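Local coordinates for protein NURA (Sulfolobus solfataricus, PDB 2YGK) that is a manganese-dependent nuclease that works with the HerA helicase to resect DNA ends during double-strand break repair, at residues Ile140-Leu154 against Lys173-Val186. Numbering follows the deposited sequence. Where two conformers were deposited one is given.
Sequences IGNKVDIQQFSDEEL and KMRDLLMLLNQFLV
Phe149 and Val144 lie against helix 171-193 where the loop joining helices 136-140 and 151-159 runs along its flank, within the RNase H-like NurA domain. The Phe149 ring points into the angle between Leu177 and Leu180, which both meet it obliquely and run opposite to it: CE1 is 3.6 Å from Leu177 CD2, and CE2 approaches Leu180 CD1. With CG anti to the carbonyl carbon (chi1 -59°), the ring leans in until its edge meets the helix, CZ lying 3.6 Å from Asp176 CB; ring and carboxylate planes are 69° apart. Val144 straddles the next turn, CG1 over Leu180 CG and CG2 3.7 Å from CB of Met179, a selenomethionine whose side chain also touches Leu110 of helix 104-123. At Ile140, the last residue of helix 136-140 before Gly141 turns off with positive phi, the extended Gln183 side chain crosses at about a right angle. Gln183 NE2 donates to Ile140 O at 3.2 Å, the oxygen nearly in the amide plane but the donor tilted 34° from the carbonyl plane. An alanine in place of Gln183 would probably leave the Ile140 carbonyl without this amide donor and the turn less firmly tied to the helix. At the other end the extended Lys173 chain passes Gln148 O with CE 3.2 Å away, and NZ makes a long salt bridge (3.9 Å) to Glu153 OE2. The same carboxylate supplies half of a capping box, Glu153 OE1 taking the N-H of the N-cap residue Ser150 at 2.8 Å from Ser150 N.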
loop_
_atom_site.group_PDB
_atom_site.type_symbol
_atom_site.label_atom_id
_atom_site.label_comp_id
_atom_site.label_asym_id
_atom_site.label_seq_id
_atom_site.Cartn_x
_atom_site.Cartn_y
_atom_site.Cartn_z
ATOM N N ILE A 140 -0.529 9.836 16.201
ATOM C CA ILE A 140 -1.682 9.697 17.069
ATOM C C ILE A 140 -2.701 8.738 16.501
ATOM O O ILE A 140 -3.368 8.064 17.257
ATOM C CB ILE A 140 -2.370 11.053 17.284
ATOM C CG1 ILE A 140 -1.713 11.788 18.445
ATOM C CG2 ILE A 140 -3.884 10.882 17.534
ATOM C CD1 ILE A 140 -2.483 12.971 18.879
ATOM N N GLY A 141 -2.831 8.696 15.173
ATOM C CA GLY A 141 -3.728 7.758 14.511
ATOM C C GLY A 141 -5.157 8.239 14.588
ATOM O O GLY A 141 -5.410 9.312 15.127
ATOM N N ASN A 142 -6.084 7.453 14.039
ATOM C CA ASN A 142 -7.516 7.812 14.023
ATOM C C ASN A 142 -8.193 7.491 15.338
ATOM O O ASN A 142 -7.594 6.919 16.231
ATOM C CB ASN A 142 -8.266 7.088 12.884
ATOM C CG ASN A 142 -7.817 7.536 11.481
ATOM O OD1 ASN A 142 -7.283 8.642 11.292
ATOM N ND2 ASN A 142 -8.058 6.671 10.483
ATOM N N LYS A 143 -9.461 7.857 15.427
ATOM C CA LYS A 143 -10.266 7.646 16.615
ATOM C C LYS A 143 -10.630 6.149 16.752
ATOM O O LYS A 143 -10.906 5.481 15.748
ATOM C CB LYS A 143 -11.504 8.545 16.518
ATOM C CG LYS A 143 -11.158 10.047 16.204
ATOM C CD LYS A 143 -12.332 11.015 16.465
ATOM C CE LYS A 143 -11.894 12.482 16.370
ATOM N NZ LYS A 143 -12.921 13.425 16.912
ATOM N N VAL A 144 -10.623 5.629 17.987
ATOM C CA VAL A 144 -10.820 4.189 18.259
ATOM C C VAL A 144 -12.041 3.788 19.127
ATOM O O VAL A 144 -12.295 4.347 20.199
ATOM C CB VAL A 144 -9.569 3.610 18.919
ATOM C CG1 VAL A 144 -9.934 2.673 20.042
ATOM C CG2 VAL A 144 -8.696 2.902 17.882
ATOM N N ASP A 145 -12.780 2.781 18.667
ATOM C CA ASP A 145 -13.941 2.305 19.405
ATOM C C ASP A 145 -13.514 1.654 20.727
ATOM O O ASP A 145 -12.962 0.551 20.730
ATOM C CB ASP A 145 -14.733 1.315 18.561
ATOM C CG ASP A 145 -16.035 0.891 19.223
ATOM O OD1 ASP A 145 -16.355 1.403 20.320
ATOM O OD2 ASP A 145 -16.738 0.035 18.634
ATOM N N ILE A 146 -13.793 2.342 21.841
ATOM C CA ILE A 146 -13.301 1.937 23.172
ATOM C C ILE A 146 -14.296 1.068 23.884
ATOM O O ILE A 146 -14.284 1.031 25.122
ATOM C CB ILE A 146 -13.022 3.165 24.114
ATOM C CG1 ILE A 146 -14.310 3.987 24.323
ATOM C CG2 ILE A 146 -11.855 4.033 23.551
ATOM C CD1 ILE A 146 -14.591 4.448 25.798
ATOM N N GLN A 147 -15.165 0.387 23.129
ATOM C CA GLN A 147 -16.313 -0.328 23.708
ATOM C C GLN A 147 -16.311 -1.832 23.398
ATOM O O GLN A 147 -17.040 -2.618 24.016
ATOM C CB GLN A 147 -17.626 0.293 23.202
ATOM C CG GLN A 147 -17.746 1.806 23.386
ATOM C CD GLN A 147 -19.164 2.324 23.134
ATOM O OE1 GLN A 147 -20.157 1.599 23.326
ATOM N NE2 GLN A 147 -19.262 3.589 22.691
ATOM N N GLN A 148 -15.506 -2.226 22.422
ATOM C CA GLN A 148 -15.312 -3.641 22.119
ATOM C C GLN A 148 -14.298 -4.238 23.111
ATOM O O GLN A 148 -14.090 -5.457 23.146
ATOM C CB GLN A 148 -14.837 -3.788 20.665
ATOM C CG GLN A 148 -15.867 -3.255 19.645
ATOM C CD GLN A 148 -15.431 -3.412 18.180
ATOM O OE1 GLN A 148 -14.444 -2.795 17.721
ATOM N NE2 GLN A 148 -16.192 -4.235 17.435
ATOM N N PHE A 149 -13.700 -3.361 23.931
ATOM C CA PHE A 149 -12.647 -3.730 24.881
ATOM C C PHE A 149 -13.115 -4.024 26.300
ATOM O O PHE A 149 -13.825 -3.218 26.907
ATOM C CB PHE A 149 -11.618 -2.612 24.962
ATOM C CG PHE A 149 -10.975 -2.312 23.659
ATOM C CD1 PHE A 149 -10.385 -3.321 22.919
ATOM C CD2 PHE A 149 -10.961 -1.019 23.169
ATOM C CE1 PHE A 149 -9.791 -3.041 21.710
ATOM C CE2 PHE A 149 -10.361 -0.722 21.963
ATOM C CZ PHE A 149 -9.777 -1.734 21.227
ATOM N N SER A 150 -12.651 -5.157 26.825
ATOM C CA SER A 150 -12.908 -5.568 28.197
ATOM C C SER A 150 -11.944 -4.867 29.147
ATOM O O SER A 150 -11.053 -4.136 28.713
ATOM C CB SER A 150 -12.723 -7.083 28.322
ATOM O OG SER A 150 -11.376 -7.455 28.036
ATOM N N ASP A 151 -12.122 -5.100 30.442
ATOM C CA ASP A 151 -11.191 -4.597 31.447
ATOM C C ASP A 151 -9.758 -5.116 31.245
ATOM O O ASP A 151 -8.793 -4.372 31.423
ATOM C CB ASP A 151 -11.681 -4.955 32.858
ATOM C CG ASP A 151 -12.811 -4.055 33.335
ATOM O OD1 ASP A 151 -12.657 -2.814 33.268
ATOM O OD2 ASP A 151 -13.848 -4.594 33.787
ATOM N N GLU A 152 -9.626 -6.380 30.857
ATOM C CA GLU A 152 -8.316 -7.028 30.751
ATOM C C GLU A 152 -7.472 -6.425 29.629
ATOM O O GLU A 152 -6.258 -6.272 29.753
ATOM C CB GLU A 152 -8.499 -8.530 30.511
ATOM C CG GLU A 152 -9.310 -9.252 31.610
ATOM C CD GLU A 152 -9.925 -10.566 31.142
ATOM O OE1 GLU A 152 -9.187 -11.436 30.621
ATOM O OE2 GLU A 152 -11.153 -10.722 31.301
ATOM N N GLU A 153 -8.137 -6.082 28.535
ATOM C CA GLU A 153 -7.470 -5.573 27.351
ATOM C C GLU A 153 -6.979 -4.147 27.587
ATOM O O GLU A 153 -5.888 -3.786 27.147
ATOM C CB GLU A 153 -8.410 -5.659 26.140
ATOM C CG GLU A 153 -8.784 -7.100 25.779
ATOM C CD GLU A 153 -9.973 -7.216 24.842
ATOM O OE1 GLU A 153 -10.914 -6.399 24.953
ATOM O OE2 GLU A 153 -9.976 -8.146 24.002
ATOM N N LEU A 154 -7.772 -3.347 28.299
ATOM C CA LEU A 154 -7.360 -1.994 28.694
ATOM C C LEU A 154 -6.136 -1.997 29.616
ATOM O O LEU A 154 -5.373 -1.037 29.631
ATOM C CB LEU A 154 -8.510 -1.243 29.375
ATOM C CG LEU A 154 -9.758 -0.931 28.536
ATOM C CD1 LEU A 154 -10.870 -0.436 29.448
ATOM C CD2 LEU A 154 -9.486 0.086 27.435
ATOM N N LYS A 173 -9.619 -6.256 16.787
ATOM C CA LYS A 173 -9.183 -5.924 18.130
ATOM C C LYS A 173 -7.679 -5.712 18.236
ATOM O O LYS A 173 -7.264 -4.861 18.998
ATOM C CB LYS A 173 -9.640 -6.981 19.139
ATOM C CG LYS A 173 -11.091 -6.807 19.557
ATOM C CD LYS A 173 -11.494 -7.798 20.636
ATOM C CE LYS A 173 -12.942 -7.593 21.004
ATOM N NZ LYS A 173 -13.382 -8.511 22.080
HETATM N N MSE A 174 -6.862 -6.469 17.502
HETATM C CA MSE A 174 -5.413 -6.237 17.563
HETATM C C MSE A 174 -5.011 -4.858 16.947
HETATM O O MSE A 174 -4.329 -4.047 17.584
HETATM C CB MSE A 174 -4.586 -7.363 16.939
HETATM C CG MSE A 174 -3.094 -7.079 17.159
HETATM SE SE MSE A 174 -1.811 -8.254 16.387
HETATM C CE MSE A 174 -0.198 -7.759 17.258
ATOM N N ARG A 175 -5.440 -4.607 15.716
ATOM C CA ARG A 175 -5.211 -3.317 15.115
ATOM C C ARG A 175 -5.659 -2.240 16.091
ATOM O O ARG A 175 -4.921 -1.300 16.332
ATOM C CB ARG A 175 -5.938 -3.169 13.786
ATOM C CG ARG A 175 -6.092 -1.707 13.315
ATOM C CD ARG A 175 -7.079 -1.585 12.171
ATOM N NE ARG A 175 -8.326 -2.283 12.501
ATOM C CZ ARG A 175 -9.527 -1.722 12.599
ATOM N NH1 ARG A 175 -9.705 -0.428 12.345
ATOM N NH2 ARG A 175 -10.571 -2.478 12.932
ATOM N N ASP A 176 -6.854 -2.389 16.653
ATOM C CA ASP A 176 -7.437 -1.354 17.510
ATOM C C ASP A 176 -6.711 -1.217 18.849
ATOM O O ASP A 176 -6.472 -0.100 19.305
ATOM C CB ASP A 176 -8.946 -1.570 17.708
ATOM C CG ASP A 176 -9.768 -1.070 16.522
ATOM O OD1 ASP A 176 -9.177 -0.674 15.488
ATOM O OD2 ASP A 176 -11.010 -1.043 16.629
ATOM N N LEU A 177 -6.333 -2.333 19.461
ATOM C CA LEU A 177 -5.472 -2.268 20.637
ATOM C C LEU A 177 -4.144 -1.588 20.362
ATOM O O LEU A 177 -3.662 -0.842 21.195
ATOM C CB LEU A 177 -5.182 -3.647 21.195
ATOM C CG LEU A 177 -6.186 -4.211 22.171
ATOM C CD1 LEU A 177 -5.603 -5.531 22.716
ATOM C CD2 LEU A 177 -6.538 -3.230 23.304
ATOM N N LEU A 178 -3.533 -1.865 19.214
ATOM C CA LEU A 178 -2.255 -1.221 18.871
ATOM C C LEU A 178 -2.418 0.282 18.663
ATOM O O LEU A 178 -1.574 1.045 19.066
ATOM C CB LEU A 178 -1.606 -1.878 17.659
ATOM C CG LEU A 178 -0.923 -3.222 17.939
ATOM C CD1 LEU A 178 -0.692 -4.084 16.663
ATOM C CD2 LEU A 178 0.367 -2.993 18.675
HETATM N N MSE A 179 -3.518 0.694 18.046
HETATM C CA MSE A 179 -3.816 2.107 17.886
HETATM C C MSE A 179 -3.878 2.790 19.248
HETATM O O MSE A 179 -3.240 3.825 19.462
HETATM C CB MSE A 179 -5.140 2.287 17.150
HETATM C CG MSE A 179 -5.044 1.966 15.682
HETATM SE SE MSE A 179 -6.726 2.165 14.765
HETATM C CE MSE A 179 -6.872 4.117 14.866
ATOM N N LEU A 180 -4.638 2.202 20.167
ATOM C CA LEU A 180 -4.728 2.721 21.534
ATOM C C LEU A 180 -3.353 2.851 22.190
ATOM O O LEU A 180 -3.008 3.911 22.715
ATOM C CB LEU A 180 -5.622 1.838 22.407
ATOM C CG LEU A 180 -7.028 2.354 22.722
ATOM C CD1 LEU A 180 -7.692 1.435 23.739
ATOM C CD2 LEU A 180 -7.017 3.787 23.262
ATOM N N LEU A 181 -2.567 1.779 22.128
ATOM C CA LEU A 181 -1.208 1.790 22.682
ATOM C C LEU A 181 -0.395 3.000 22.206
ATOM O O LEU A 181 0.232 3.709 23.002
ATOM C CB LEU A 181 -0.460 0.500 22.320
ATOM C CG LEU A 181 0.908 0.363 22.995
ATOM C CD1 LEU A 181 0.785 0.568 24.508
ATOM C CD2 LEU A 181 1.571 -0.961 22.672
ATOM N N ASN A 182 -0.403 3.239 20.906
ATOM C CA ASN A 182 0.282 4.414 20.391
ATOM C C ASN A 182 -0.242 5.732 20.996
ATOM O O ASN A 182 0.546 6.590 21.388
ATOM C CB ASN A 182 0.187 4.446 18.890
ATOM C CG ASN A 182 0.849 3.267 18.255
ATOM O OD1 ASN A 182 1.646 2.590 18.881
ATOM N ND2 ASN A 182 0.536 3.021 16.998
ATOM N N GLN A 183 -1.558 5.881 21.103
ATOM C CA GLN A 183 -2.143 7.105 21.672
ATOM C C GLN A 183 -1.704 7.306 23.124
ATOM O O GLN A 183 -1.385 8.420 23.535
ATOM C CB GLN A 183 -3.677 7.104 21.562
ATOM C CG GLN A 183 -4.194 7.316 20.134
ATOM C CD GLN A 183 -5.722 7.349 19.994
ATOM O OE1 GLN A 183 -6.476 6.990 20.908
ATOM N NE2 GLN A 183 -6.179 7.783 18.827
ATOM N N PHE A 184 -1.650 6.219 23.873
ATOM C CA PHE A 184 -1.225 6.234 25.259
ATOM C C PHE A 184 0.258 6.526 25.351
ATOM O O PHE A 184 0.687 7.312 26.200
ATOM C CB PHE A 184 -1.564 4.899 25.912
ATOM C CG PHE A 184 -1.007 4.723 27.302
ATOM C CD1 PHE A 184 -1.589 5.363 28.395
ATOM C CD2 PHE A 184 0.081 3.886 27.524
ATOM C CE1 PHE A 184 -1.081 5.179 29.678
ATOM C CE2 PHE A 184 0.588 3.690 28.815
ATOM C CZ PHE A 184 0.005 4.337 29.889
ATOM N N LEU A 185 1.043 5.943 24.450
ATOM C CA LEU A 185 2.475 6.238 24.365
ATOM C C LEU A 185 2.826 7.681 23.969
ATOM O O LEU A 185 3.748 8.284 24.535
ATOM C CB LEU A 185 3.132 5.253 23.406
ATOM C CG LEU A 185 3.210 3.863 24.003
ATOM C CD1 LEU A 185 3.673 2.883 22.947
ATOM C CD2 LEU A 185 4.132 3.827 25.235
ATOM N N VAL A 186 2.138 8.233 22.974
ATOM C CA VAL A 186 2.337 9.663 22.648
ATOM C C VAL A 186 2.023 10.462 23.885
ATOM O O VAL A 186 2.757 11.370 24.235
ATOM C CB VAL A 186 1.416 10.149 21.529
ATOM C CG1 VAL A 186 1.399 11.651 21.461
ATOM C CG2 VAL A 186 1.852 9.545 20.199
#